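Local coordinates for protein (R)-specific secondary-alkylsulfatase (Pseudomonas sp., PDB 4AXH) that hydrolyses secondary alkyl sulfates enantioselectively with strict inversion of configuration, as a zinc-dependent homodimer that yields (S)-alcohols from (R)-esters, at residues Leu52-Arg57 and Leu105-Gln110; Phe91-Asp96 and Leu111-Gly116; Ser247-Thr252 and Ala315-Leu320. All blocks are in the same frame, centred on the assembly; numbering follows the deposited sequence.

Contact 1. Residues Leu52-Arg57 and Leu105-Gln110. Unlike the reference sequence in segment 105-110: R107 (reference His).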
ATOM      1  N   LEU A  52      -8.890 -20.967  25.926  1.00 44.96           N
ATOM      2  CA  LEU A  52      -9.593 -20.890  24.630  1.00 43.40           C
ATOM      3  C   LEU A  52     -10.922 -21.710  24.734  1.00 47.96           C
ATOM      4  O   LEU A  52     -10.928 -22.674  25.496  1.00 47.88           O
ATOM      5  CB  LEU A  52      -8.707 -21.339  23.459  1.00 42.11           C
ATOM      6  CG  LEU A  52      -8.557 -20.305  22.322  1.00 45.55           C
ATOM      7  CD1 LEU A  52      -7.663 -19.148  22.711  1.00 47.00           C
ATOM      8  CD2 LEU A  52      -7.992 -20.913  21.108  1.00 44.67           C
ATOM      9  N   PRO A  53     -12.051 -21.338  24.071  1.00 43.57           N
ATOM     10  CA  PRO A  53     -13.328 -22.051  24.309  1.00 43.19           C
ATOM     11  C   PRO A  53     -13.370 -23.577  24.412  1.00 49.23           C
ATOM     12  O   PRO A  53     -13.495 -24.081  25.547  1.00 56.05           O
ATOM     13  CB  PRO A  53     -14.293 -21.450  23.299  1.00 44.55           C
ATOM     14  CG  PRO A  53     -13.767 -20.092  23.077  1.00 48.43           C
ATOM     15  CD  PRO A  53     -12.252 -20.200  23.153  1.00 44.39           C
ATOM     16  N   PHE A  54     -13.305 -24.310  23.289  1.00 37.15           N
ATOM     17  CA  PHE A  54     -13.337 -25.787  23.201  1.00 32.63           C
ATOM     18  C   PHE A  54     -14.609 -26.417  23.746  1.00 35.72           C
ATOM     19  O   PHE A  54     -15.064 -27.405  23.198  1.00 36.46           O
ATOM     20  CB  PHE A  54     -12.075 -26.448  23.761  1.00 32.24           C
ATOM     21  CG  PHE A  54     -10.797 -26.088  23.049  1.00 30.83           C
ATOM     22  CD1 PHE A  54     -10.507 -26.614  21.786  1.00 33.29           C
ATOM     23  CD2 PHE A  54      -9.871 -25.250  23.645  1.00 28.23           C
ATOM     24  CE1 PHE A  54      -9.315 -26.276  21.132  1.00 33.95           C
ATOM     25  CE2 PHE A  54      -8.706 -24.887  22.982  1.00 31.43           C
ATOM     26  CZ  PHE A  54      -8.427 -25.397  21.734  1.00 30.99           C
ATOM     27  N   ALA A  55     -15.192 -25.832  24.801  1.00 32.85           N
ATOM     28  CA  ALA A  55     -16.445 -26.245  25.416  1.00 33.76           C
ATOM     29  C   ALA A  55     -17.626 -25.642  24.627  1.00 40.06           C
ATOM     30  O   ALA A  55     -18.784 -26.038  24.840  1.00 40.13           O
ATOM     31  CB  ALA A  55     -16.486 -25.825  26.877  1.00 34.02           C
ATOM     32  N   ASP A  56     -17.323 -24.693  23.704  1.00 36.76           N
ATOM     33  CA  ASP A  56     -18.318 -24.124  22.799  1.00 36.98           C
ATOM     34  C   ASP A  56     -18.211 -24.904  21.477  1.00 38.12           C
ATOM     35  O   ASP A  56     -17.162 -24.906  20.821  1.00 35.10           O
ATOM     36  CB  ASP A  56     -18.147 -22.601  22.605  1.00 39.94           C
ATOM     37  CG  ASP A  56     -19.153 -22.000  21.648  1.00 64.29           C
ATOM     38  OD1 ASP A  56     -20.372 -22.155  21.898  1.00 63.35           O
ATOM     39  OD2 ASP A  56     -18.718 -21.415  20.609  1.00 83.97           O
ATOM     40  N   ARG A  57     -19.274 -25.644  21.155  1.00 36.29           N
ATOM     41  CA  ARG A  57     -19.330 -26.483  19.961  1.00 36.81           C
ATOM     42  C   ARG A  57     -20.339 -25.939  18.957  1.00 41.80           C
ATOM     43  O   ARG A  57     -20.664 -26.608  17.998  1.00 40.62           O
ATOM     44  CB  ARG A  57     -19.631 -27.945  20.331  1.00 36.12           C
ATOM     45  CG  ARG A  57     -18.546 -28.617  21.154  1.00 31.23           C
ATOM     46  CD  ARG A  57     -18.825 -30.097  21.268  1.00 30.23           C
ATOM     47  NE  ARG A  57     -18.684 -30.738  19.964  1.00 41.02           N
ATOM     48  CZ  ARG A  57     -17.556 -31.261  19.487  1.00 48.77           C
ATOM     49  NH1 ARG A  57     -16.459 -31.288  20.233  1.00 37.99           N
ATOM     50  NH2 ARG A  57     -17.532 -31.801  18.279  1.00 30.45           N
ATOM     51  N   LEU A 105      -6.026 -24.501  15.669  1.00 26.97           N
ATOM     52  CA  LEU A 105      -5.854 -24.769  14.247  1.00 27.79           C
ATOM     53  C   LEU A 105      -6.570 -26.102  13.894  1.00 33.48           C
ATOM     54  O   LEU A 105      -7.295 -26.162  12.886  1.00 34.69           O
ATOM     55  CB  LEU A 105      -4.367 -24.835  13.867  1.00 27.57           C
ATOM     56  CG  LEU A 105      -4.038 -25.066  12.346  1.00 30.59           C
ATOM     57  CD1 LEU A 105      -4.934 -24.250  11.398  1.00 29.01           C
ATOM     58  CD2 LEU A 105      -2.603 -24.747  12.064  1.00 31.61           C
ATOM     59  N   TRP A 106      -6.381 -27.129  14.755  1.00 26.09           N
ATOM     60  CA  TRP A 106      -6.989 -28.445  14.634  0.50 22.95           C
ATOM     61  C   TRP A 106      -8.527 -28.350  14.688  1.00 30.66           C
ATOM     62  O   TRP A 106      -9.204 -29.125  14.034  1.00 34.30           O
ATOM     63  CB  TRP A 106      -6.468 -29.327  15.778  0.50 18.70           C
ATOM     64  CG  TRP A 106      -6.887 -30.760  15.714  0.50 16.61           C
ATOM     65  CD1 TRP A 106      -8.037 -31.289  16.194  0.50 18.43           C
ATOM     66  CD2 TRP A 106      -6.112 -31.862  15.211  0.50 15.99           C
ATOM     67  NE1 TRP A 106      -8.053 -32.647  15.989  0.50 17.32           N
ATOM     68  CE2 TRP A 106      -6.877 -33.029  15.400  0.50 18.05           C
ATOM     69  CE3 TRP A 106      -4.830 -31.980  14.629  0.50 17.00           C
ATOM     70  CZ2 TRP A 106      -6.412 -34.299  15.032  0.50 16.56           C
ATOM     71  CZ3 TRP A 106      -4.383 -33.241  14.240  0.50 17.44           C
ATOM     72  CH2 TRP A 106      -5.168 -34.380  14.451  0.50 17.55           C
ATOM     73  N   ARG A 107      -9.067 -27.441  15.506  1.00 25.72           N
ATOM     74  CA  ARG A 107     -10.490 -27.205  15.692  1.00 24.54           C
ATOM     75  C   ARG A 107     -11.050 -26.726  14.347  1.00 30.83           C
ATOM     76  O   ARG A 107     -12.074 -27.245  13.899  1.00 29.61           O
ATOM     77  CB  ARG A 107     -10.678 -26.094  16.759  1.00 21.34           C
ATOM     78  CG  ARG A 107     -11.915 -26.231  17.596  1.00 19.87           C
ATOM     79  CD  ARG A 107     -13.018 -25.402  17.066  1.00  6.23           C
ATOM     80  NE  ARG A 107     -14.263 -25.843  17.689  1.00 56.66           N
ATOM     81  CZ  ARG A 107     -15.409 -25.160  17.649  1.00108.07           C
ATOM     82  NH1 ARG A 107     -15.466 -23.982  17.034  1.00109.45           N
ATOM     83  NH2 ARG A 107     -16.498 -25.637  18.240  1.00108.65           N
ATOM     84  N   GLN A 108     -10.364 -25.735  13.701  1.00 27.89           N
ATOM     85  CA  GLN A 108     -10.756 -25.158  12.415  1.00 27.50           C
ATOM     86  C   GLN A 108     -10.591 -26.193  11.318  1.00 35.51           C
ATOM     87  O   GLN A 108     -11.464 -26.295  10.450  1.00 38.21           O
ATOM     88  CB  GLN A 108      -9.928 -23.910  12.106  1.00 27.76           C
ATOM     89  CG  GLN A 108     -10.546 -22.991  11.056  1.00 11.51           C
ATOM     90  CD  GLN A 108     -11.723 -22.190  11.486  1.00 29.25           C
ATOM     91  OE1 GLN A 108     -12.257 -22.303  12.591  1.00 43.92           O
ATOM     92  NE2 GLN A 108     -12.134 -21.321  10.628  1.00 23.96           N
ATOM     93  N   ALA A 109      -9.508 -26.989  11.389  1.00 30.36           N
ATOM     94  CA  ALA A 109      -9.210 -28.077  10.463  1.00 29.52           C
ATOM     95  C   ALA A 109     -10.365 -29.063  10.442  1.00 34.34           C
ATOM     96  O   ALA A 109     -10.838 -29.406   9.369  1.00 35.40           O
ATOM     97  CB  ALA A 109      -7.913 -28.778  10.869  1.00 29.54           C
ATOM     98  N   GLN A 110     -10.874 -29.435  11.631  1.00 32.25           N
ATOM     99  CA  GLN A 110     -11.990 -30.367  11.829  1.00 33.00           C
ATOM    100  C   GLN A 110     -13.274 -29.850  11.271  1.00 35.71           C
ATOM    101  O   GLN A 110     -14.045 -30.636  10.730  1.00 36.19           O
ATOM    102  CB  GLN A 110     -12.195 -30.716  13.309  1.00 34.08           C
ATOM    103  CG  GLN A 110     -11.121 -31.623  13.893  1.00 35.89           C
ATOM    104  CD  GLN A 110     -11.483 -31.983  15.302  1.00 51.76           C
ATOM    105  OE1 GLN A 110     -11.402 -31.162  16.216  1.00 54.89           O
ATOM    106  NE2 GLN A 110     -11.961 -33.195  15.485  1.00 44.77           N
TER
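R107 (histidine in the reference sequence) reaches from helix 103-111 across to the loop 52-57 and makes every cross-contact here. Its CB leaves the helix toward the loop. The next atom, R107 CG, approaches the F54 ring obliquely, 4.4 Å from F54 CE1, a loose apolar touch. At CG the chain turns: chi2 of -96° bends it away from an extended course and carries CD, NE and the guanidinium past the phenyl ring to the backbone of D56 and R57. R107 CZ stands 3.6 Å from D56 O. R107 NH2 comes nearer, 2.8 Å from D56 O, but the angle is too poor for a hydrogen bond and the pair is a polar approach only. R107 NH2 also lies 3.4 Å from R57 CA, which sits at the edge of the R107 guanidinium and in its plane. The D56 carboxylate does not close a salt bridge, D56 OD2 being 5.3 Å from R107 NH2. Beyond the two segments, the R107 guanidinium makes a cation-pi contact with W411, a long, weak ion pair joins its NH1 to E59, and F54 meets W411 edge-to-face. The arrangement is a helix-to-loop contact: R107 on helix 103-111 meets the loop whose last residue, R57, is the N-cap of helix 58-64, within an arginine-aromatic cluster away from the zinc site.

Contact 2. Residues Phe91-Asp96 and Leu111-Gly116; sequences FLNDKD and LNNIAG
L92 and N113 meet at about a right angle: the leucine brings a methyl branch to the amide end of the asparagine, which comes in crosswise. L92 CD1 is 4.1 Å from N113 CG, a van der Waals touch between an apolar branch and a flat polar group. In N113, CG lies opposite the carbonyl carbon and beside the backbone N (chi1 -77°), which sends the amide out of its turn toward L92 and N93. The N93 side chain runs at a slant to that of N113, its amide plane turned 70° from the other, so the two amides are far from stacked. N93 OD1 lies 3.7 Å from N113 CB and 3.9 Å from N113 CG, near the root of that side chain. Each segment is braced internally: K95 NZ donates to N93 O at 2.6 Å, tilted 20° from the carbonyl plane, and I114 N bonds to L111 O at 3.0 Å, closing a type I turn that presents N113. The L92 side chain also packs on W106 and A109 of helix 103-111, while L111 and I114 lean on helix 58-64. The contact thus ties the loop leading into helix 103-111 to the turn leaving it, just before strand 116-119, where the chain enters the eight-stranded mixed sheet beside strands 67-70 and 124-128.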
ATOM      1  N   PHE A  91      -7.125 -38.255   9.379  1.00 48.80           N
ATOM      2  CA  PHE A  91      -6.467 -38.161  10.690  1.00 47.78           C
ATOM      3  C   PHE A  91      -7.113 -37.130  11.633  1.00 53.49           C
ATOM      4  O   PHE A  91      -6.921 -37.209  12.859  1.00 55.99           O
ATOM      5  CB  PHE A  91      -4.962 -37.864  10.516  1.00 48.95           C
ATOM      6  CG  PHE A  91      -4.652 -36.565   9.808  1.00 50.53           C
ATOM      7  CD1 PHE A  91      -4.665 -36.482   8.419  1.00 53.92           C
ATOM      8  CD2 PHE A  91      -4.317 -35.432  10.522  1.00 52.06           C
ATOM      9  CE1 PHE A  91      -4.377 -35.277   7.769  1.00 54.12           C
ATOM     10  CE2 PHE A  91      -4.027 -34.235   9.867  1.00 55.08           C
ATOM     11  CZ  PHE A  91      -4.074 -34.158   8.496  1.00 52.85           C
ATOM     12  N   LEU A  92      -7.875 -36.169  11.068  1.00 46.61           N
ATOM     13  CA  LEU A  92      -8.518 -35.098  11.824  1.00 44.86           C
ATOM     14  C   LEU A  92      -9.846 -35.492  12.422  1.00 49.37           C
ATOM     15  O   LEU A  92     -10.236 -34.930  13.449  1.00 49.30           O
ATOM     16  CB  LEU A  92      -8.720 -33.851  10.934  1.00 43.90           C
ATOM     17  CG  LEU A  92      -7.477 -33.103  10.521  1.00 46.74           C
ATOM     18  CD1 LEU A  92      -7.748 -32.215   9.319  1.00 45.50           C
ATOM     19  CD2 LEU A  92      -6.901 -32.319  11.687  1.00 46.93           C
ATOM     20  N   ASN A  93     -10.565 -36.392  11.754  1.00 46.42           N
ATOM     21  CA  ASN A  93     -11.916 -36.784  12.123  1.00 47.84           C
ATOM     22  C   ASN A  93     -12.171 -37.455  13.460  1.00 56.17           C
ATOM     23  O   ASN A  93     -11.653 -38.555  13.748  1.00 54.34           O
ATOM     24  CB  ASN A  93     -12.619 -37.519  10.984  1.00 50.97           C
ATOM     25  CG  ASN A  93     -13.044 -36.651   9.825  1.00 63.49           C
ATOM     26  OD1 ASN A  93     -13.224 -35.357  10.075  1.00 39.39           O
ATOM     27  ND2 ASN A  93     -13.268 -37.145   8.710  1.00 60.96           N
ATOM     28  N   ASP A  94     -13.062 -36.786  14.248  1.00 56.72           N
ATOM     29  CA  ASP A  94     -13.580 -37.203  15.561  1.00 57.80           C
ATOM     30  C   ASP A  94     -12.465 -37.708  16.501  1.00 62.12           C
ATOM     31  O   ASP A  94     -12.479 -38.847  16.987  1.00 62.54           O
ATOM     32  CB  ASP A  94     -14.759 -38.200  15.400  1.00 60.40           C
ATOM     33  CG  ASP A  94     -15.983 -37.640  14.670  1.00 77.19           C
ATOM     34  OD1 ASP A  94     -16.499 -36.568  15.096  1.00 86.61           O
ATOM     35  OD2 ASP A  94     -16.434 -38.279  13.683  1.00 76.98           O
ATOM     36  N   LYS A  95     -11.454 -36.842  16.667  1.00 56.01           N
ATOM     37  CA  LYS A  95     -10.244 -37.012  17.463  1.00 54.15           C
ATOM     38  C   LYS A  95      -9.837 -35.618  17.986  1.00 59.66           C
ATOM     39  O   LYS A  95     -10.421 -34.612  17.557  1.00 62.22           O
ATOM     40  CB  LYS A  95      -9.113 -37.628  16.629  1.00 53.80           C
ATOM     41  CG  LYS A  95      -9.210 -39.128  16.484  1.00 57.85           C
ATOM     42  CD  LYS A  95      -8.137 -39.637  15.520  1.00 79.14           C
ATOM     43  CE  LYS A  95      -8.684 -40.623  14.496  1.00 93.58           C
ATOM     44  NZ  LYS A  95      -9.496 -39.974  13.413  1.00 82.70           N
ATOM     45  N   ASP A  96      -8.896 -35.552  18.946  1.00 52.24           N
ATOM     46  CA  ASP A  96      -8.386 -34.299  19.532  1.00 48.92           C
ATOM     47  C   ASP A  96      -6.990 -34.063  18.988  1.00 46.47           C
ATOM     48  O   ASP A  96      -6.397 -34.970  18.405  1.00 46.89           O
ATOM     49  CB  ASP A  96      -8.406 -34.313  21.072  1.00 49.80           C
ATOM     50  CG  ASP A  96      -9.748 -34.052  21.764  1.00 63.17           C
ATOM     51  OD1 ASP A  96     -10.814 -34.292  21.134  1.00 62.18           O
ATOM     52  OD2 ASP A  96      -9.731 -33.667  22.968  1.00 67.30           O
ATOM     53  N   LEU A 111     -13.524 -28.544  11.421  1.00 30.47           N
ATOM     54  CA  LEU A 111     -14.729 -27.906  10.919  1.00 29.64           C
ATOM     55  C   LEU A 111     -14.721 -27.923   9.395  1.00 33.65           C
ATOM     56  O   LEU A 111     -15.708 -28.295   8.771  1.00 34.69           O
ATOM     57  CB  LEU A 111     -14.833 -26.471  11.465  1.00 29.68           C
ATOM     58  CG  LEU A 111     -15.338 -26.306  12.919  1.00 33.02           C
ATOM     59  CD1 LEU A 111     -14.907 -24.981  13.510  1.00 31.08           C
ATOM     60  CD2 LEU A 111     -16.815 -26.400  12.991  1.00 35.32           C
ATOM     61  N   ASN A 112     -13.574 -27.599   8.804  1.00 31.54           N
ATOM     62  CA  ASN A 112     -13.349 -27.536   7.356  1.00 30.82           C
ATOM     63  C   ASN A 112     -13.423 -28.900   6.665  1.00 36.18           C
ATOM     64  O   ASN A 112     -13.375 -28.969   5.432  1.00 37.66           O
ATOM     65  CB  ASN A 112     -12.027 -26.788   7.048  1.00 25.68           C
ATOM     66  CG  ASN A 112     -12.119 -25.292   7.216  1.00 39.61           C
ATOM     67  OD1 ASN A 112     -13.172 -24.695   7.007  1.00 39.17           O
ATOM     68  ND2 ASN A 112     -11.012 -24.641   7.572  1.00 20.25           N
ATOM     69  N   ASN A 113     -13.551 -29.974   7.462  1.00 31.73           N
ATOM     70  CA  ASN A 113     -13.694 -31.357   7.018  1.00 30.12           C
ATOM     71  C   ASN A 113     -15.156 -31.682   6.778  1.00 32.24           C
ATOM     72  O   ASN A 113     -15.454 -32.647   6.064  1.00 30.36           O
ATOM     73  CB  ASN A 113     -13.124 -32.326   8.037  1.00 30.77           C
ATOM     74  CG  ASN A 113     -11.642 -32.442   8.060  1.00 56.16           C
ATOM     75  OD1 ASN A 113     -11.004 -32.199   9.071  1.00 79.02           O
ATOM     76  ND2 ASN A 113     -11.078 -32.970   7.024  1.00 38.79           N
ATOM     77  N   ILE A 114     -16.078 -30.888   7.381  1.00 31.42           N
ATOM     78  CA  ILE A 114     -17.525 -31.074   7.208  1.00 32.35           C
ATOM     79  C   ILE A 114     -17.888 -30.662   5.784  1.00 35.69           C
ATOM     80  O   ILE A 114     -18.200 -29.496   5.526  1.00 34.92           O
ATOM     81  CB  ILE A 114     -18.406 -30.472   8.359  1.00 35.99           C
ATOM     82  CG1 ILE A 114     -18.055 -31.141   9.713  1.00 37.42           C
ATOM     83  CG2 ILE A 114     -19.904 -30.689   8.087  1.00 34.29           C
ATOM     84  CD1 ILE A 114     -17.807 -30.200  10.873  1.00 37.70           C
ATOM     85  N   ALA A 115     -17.736 -31.634   4.851  1.00 33.78           N
ATOM     86  CA  ALA A 115     -17.935 -31.450   3.405  1.00 34.68           C
ATOM     87  C   ALA A 115     -19.183 -32.138   2.862  1.00 41.50           C
ATOM     88  O   ALA A 115     -19.633 -33.153   3.414  1.00 41.87           O
ATOM     89  CB  ALA A 115     -16.715 -31.936   2.644  1.00 34.91           C
ATOM     90  N   GLY A 116     -19.726 -31.572   1.786  1.00 37.25           N
ATOM     91  CA  GLY A 116     -20.885 -32.146   1.120  1.00 36.55           C
ATOM     92  C   GLY A 116     -21.971 -31.178   0.708  1.00 37.64           C
ATOM     93  O   GLY A 116     -21.706 -29.994   0.445  1.00 36.96           O
TER

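Contact 3. Residues Ser247-Thr252 and Ala315-Leu320; sequences SGLFKT and AMHNLL
L249 divides its two methyls between A315 and H317, and these touches make up the close part of the contact. L249 CD2 packs on the A315 methyl, 3.8 Å from A315 CB. L249 CD1 lies over one face of the imidazole in a CH-pi contact, 4.2 Å from the H317 ring centroid and 16° off the normal, shifted toward the rim so that H317 NE2 is its nearest ring atom. With L249 CG beside the backbone N, chi1 -57° directs the two methyls at the side chains of A315 and H317. Farther along, the packing thins: N318 to L320 make no contact with 247-252, and L320 packs against helix 420-431 and also on F434 of the second subunit. F250, partly exposed, takes no part. The ring of H317 is also held in its plane, N318 N donating to H317 ND1 at 2.8 Å and an angle of 155°. The nearest H317 side-chain atoms lie about 3 Å from the side chain of the zinc ligand E291 and about 5 Å from a zinc ion. Apolar cover on a face and a hydrogen bond in plane are consistent with an imidazole held in one orientation, its NE2 also hydrogen-bonded, beside the sulfate-binding residues N318, L319 and L320.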
ATOM      1  N   SER A 247      -6.118 -24.916   5.598  1.00 28.37           N
ATOM      2  CA  SER A 247      -5.776 -23.617   5.032  1.00 29.65           C
ATOM      3  C   SER A 247      -6.690 -22.475   5.537  1.00 34.69           C
ATOM      4  O   SER A 247      -6.812 -21.432   4.883  1.00 35.90           O
ATOM      5  CB  SER A 247      -5.649 -23.670   3.512  1.00 33.93           C
ATOM      6  OG  SER A 247      -4.456 -24.339   3.134  1.00 41.87           O
ATOM      7  N   GLY A 248      -7.243 -22.661   6.739  1.00 28.82           N
ATOM      8  CA  GLY A 248      -8.041 -21.661   7.431  1.00 27.56           C
ATOM      9  C   GLY A 248      -9.443 -21.561   6.917  1.00 31.74           C
ATOM     10  O   GLY A 248     -10.372 -21.944   7.620  1.00 31.74           O
ATOM     11  N   LEU A 249      -9.602 -21.063   5.686  1.00 30.03           N
ATOM     12  CA  LEU A 249     -10.915 -20.908   5.063  1.00 30.42           C
ATOM     13  C   LEU A 249     -11.301 -22.081   4.179  1.00 33.13           C
ATOM     14  O   LEU A 249     -12.366 -22.056   3.548  1.00 33.66           O
ATOM     15  CB  LEU A 249     -10.994 -19.587   4.276  1.00 30.88           C
ATOM     16  CG  LEU A 249     -10.714 -18.318   5.041  1.00 36.45           C
ATOM     17  CD1 LEU A 249     -10.645 -17.144   4.090  1.00 36.90           C
ATOM     18  CD2 LEU A 249     -11.767 -18.089   6.124  1.00 38.31           C
ATOM     19  N   PHE A 250     -10.406 -23.080   4.089  1.00 28.44           N
ATOM     20  CA  PHE A 250     -10.543 -24.333   3.315  1.00 27.77           C
ATOM     21  C   PHE A 250      -9.412 -25.260   3.668  1.00 31.19           C
ATOM     22  O   PHE A 250      -8.563 -24.897   4.476  1.00 32.35           O
ATOM     23  CB  PHE A 250     -10.570 -24.089   1.792  1.00 29.21           C
ATOM     24  CG  PHE A 250      -9.579 -23.055   1.304  1.00 30.50           C
ATOM     25  CD1 PHE A 250      -8.265 -23.410   1.018  1.00 31.77           C
ATOM     26  CD2 PHE A 250      -9.955 -21.717   1.157  1.00 31.31           C
ATOM     27  CE1 PHE A 250      -7.339 -22.448   0.645  1.00 33.72           C
ATOM     28  CE2 PHE A 250      -9.028 -20.759   0.766  1.00 31.54           C
ATOM     29  CZ  PHE A 250      -7.725 -21.133   0.525  1.00 31.59           C
ATOM     30  N   LYS A 251      -9.373 -26.440   3.056  1.00 28.00           N
ATOM     31  CA  LYS A 251      -8.326 -27.427   3.329  1.00 27.85           C
ATOM     32  C   LYS A 251      -7.004 -27.082   2.641  1.00 35.68           C
ATOM     33  O   LYS A 251      -5.983 -27.021   3.310  1.00 37.36           O
ATOM     34  CB  LYS A 251      -8.798 -28.851   2.974  1.00 28.90           C
ATOM     35  CG  LYS A 251     -10.090 -29.356   3.659  1.00 35.86           C
ATOM     36  CD  LYS A 251     -10.098 -29.277   5.186  1.00 40.27           C
ATOM     37  CE  LYS A 251      -9.192 -30.254   5.897  1.00 38.61           C
ATOM     38  NZ  LYS A 251      -8.650 -29.674   7.151  1.00 40.97           N
ATOM     39  N   THR A 252      -7.027 -26.854   1.311  1.00 33.31           N
ATOM     40  CA  THR A 252      -5.849 -26.587   0.459  1.00 33.79           C
ATOM     41  C   THR A 252      -6.357 -26.085  -0.889  1.00 39.09           C
ATOM     42  O   THR A 252      -7.579 -26.050  -1.086  1.00 39.81           O
ATOM     43  CB  THR A 252      -5.004 -27.905   0.255  1.00 37.81           C
ATOM     44  OG1 THR A 252      -3.847 -27.659  -0.589  1.00 45.30           O
ATOM     45  CG2 THR A 252      -5.845 -29.072  -0.282  1.00 27.78           C
ATOM     46  N   ALA A 315     -12.925 -16.519  10.361  1.00 23.13           N
ATOM     47  CA  ALA A 315     -11.486 -16.385  10.599  1.00 22.28           C
ATOM     48  C   ALA A 315     -11.115 -14.983  10.186  1.00 28.72           C
ATOM     49  O   ALA A 315     -11.845 -14.366   9.405  1.00 31.18           O
ATOM     50  CB  ALA A 315     -10.701 -17.385   9.750  1.00 22.41           C
ATOM     51  N   MET A 316     -10.007 -14.460  10.706  1.00 24.96           N
ATOM     52  CA  MET A 316      -9.521 -13.142  10.322  1.00 24.18           C
ATOM     53  C   MET A 316      -9.042 -13.271   8.888  1.00 26.88           C
ATOM     54  O   MET A 316      -8.394 -14.267   8.563  1.00 26.93           O
ATOM     55  CB  MET A 316      -8.358 -12.698  11.230  1.00 26.85           C
ATOM     56  CG  MET A 316      -7.950 -11.259  10.980  1.00 31.79           C
ATOM     57  SD  MET A 316      -6.595 -10.672  11.996  1.00 38.38           S
ATOM     58  CE  MET A 316      -7.470  -9.864  13.366  1.00 35.47           C
ATOM     59  N   HIS A 317      -9.409 -12.326   8.011  1.00 23.45           N
ATOM     60  CA  HIS A 317      -8.954 -12.391   6.612  1.00 23.31           C
ATOM     61  C   HIS A 317      -7.657 -11.584   6.471  1.00 28.81           C
ATOM     62  O   HIS A 317      -7.162 -11.011   7.463  1.00 29.89           O
ATOM     63  CB  HIS A 317     -10.049 -11.893   5.651  1.00 23.96           C
ATOM     64  CG  HIS A 317     -10.112 -12.574   4.312  1.00 26.72           C
ATOM     65  ND1 HIS A 317      -8.954 -12.874   3.581  1.00 28.01           N
ATOM     66  CD2 HIS A 317     -11.196 -12.929   3.579  1.00 27.44           C
ATOM     67  CE1 HIS A 317      -9.371 -13.410   2.442  1.00 26.47           C
ATOM     68  NE2 HIS A 317     -10.711 -13.463   2.386  1.00 27.03           N
ATOM     69  N   ASN A 318      -7.081 -11.550   5.266  1.00 23.79           N
ATOM     70  CA  ASN A 318      -5.826 -10.828   5.067  1.00 21.88           C
ATOM     71  C   ASN A 318      -6.019  -9.393   4.632  1.00 28.06           C
ATOM     72  O   ASN A 318      -6.867  -9.118   3.787  1.00 30.24           O
ATOM     73  CB  ASN A 318      -4.976 -11.530   4.012  1.00 12.22           C
ATOM     74  CG  ASN A 318      -4.315 -12.804   4.464  1.00 30.05           C
ATOM     75  OD1 ASN A 318      -3.462 -12.839   5.401  1.00 34.27           O
ATOM     76  ND2 ASN A 318      -4.606 -13.863   3.723  1.00 15.25           N
ATOM     77  N   LEU A 319      -5.187  -8.491   5.154  1.00 24.20           N
ATOM     78  CA  LEU A 319      -5.126  -7.114   4.677  1.00 23.61           C
ATOM     79  C   LEU A 319      -3.972  -7.088   3.647  1.00 31.71           C
ATOM     80  O   LEU A 319      -3.952  -6.251   2.745  1.00 31.72           O
ATOM     81  CB  LEU A 319      -4.911  -6.093   5.819  1.00 22.31           C
ATOM     82  CG  LEU A 319      -6.098  -5.926   6.739  1.00 26.01           C
ATOM     83  CD1 LEU A 319      -5.753  -5.047   7.919  1.00 25.83           C
ATOM     84  CD2 LEU A 319      -7.342  -5.427   5.984  1.00 30.26           C
ATOM     85  N   LEU A 320      -3.032  -8.046   3.788  1.00 31.35           N
ATOM     86  CA  LEU A 320      -1.874  -8.289   2.928  1.00 32.23           C
ATOM     87  C   LEU A 320      -1.690  -9.792   2.768  1.00 35.98           C
ATOM     88  O   LEU A 320      -1.103 -10.429   3.658  1.00 36.60           O
ATOM     89  CB  LEU A 320      -0.563  -7.622   3.470  1.00 32.94           C
ATOM     90  CG  LEU A 320       0.668  -7.704   2.547  1.00 38.16           C
ATOM     91  CD1 LEU A 320       0.578  -6.696   1.426  1.00 38.64           C
ATOM     92  CD2 LEU A 320       1.949  -7.479   3.305  1.00 38.86           C
TER

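Overall arrangement
The three contacts run from the periphery inward. Contact 1 is only partly buried and contact 2 is buried, both with centres over 20 Å from the centre of the chain; contact 3 is buried, its centre about 8 Å from that of the chain, beside the active site. Contacts 1 and 2 share helix 103-111, one using its body and the other its two flanking loops, and Q110 NE2 joins them through a weak bond to L92 O. Segment 247-252 of contact 3 joins both others: K251 NZ bonds to A109 O, and N112 ND2 to G248 O. Chemistry shifts accordingly, from cationic and aromatic groups, through leucine against amides, to methyls on an imidazole.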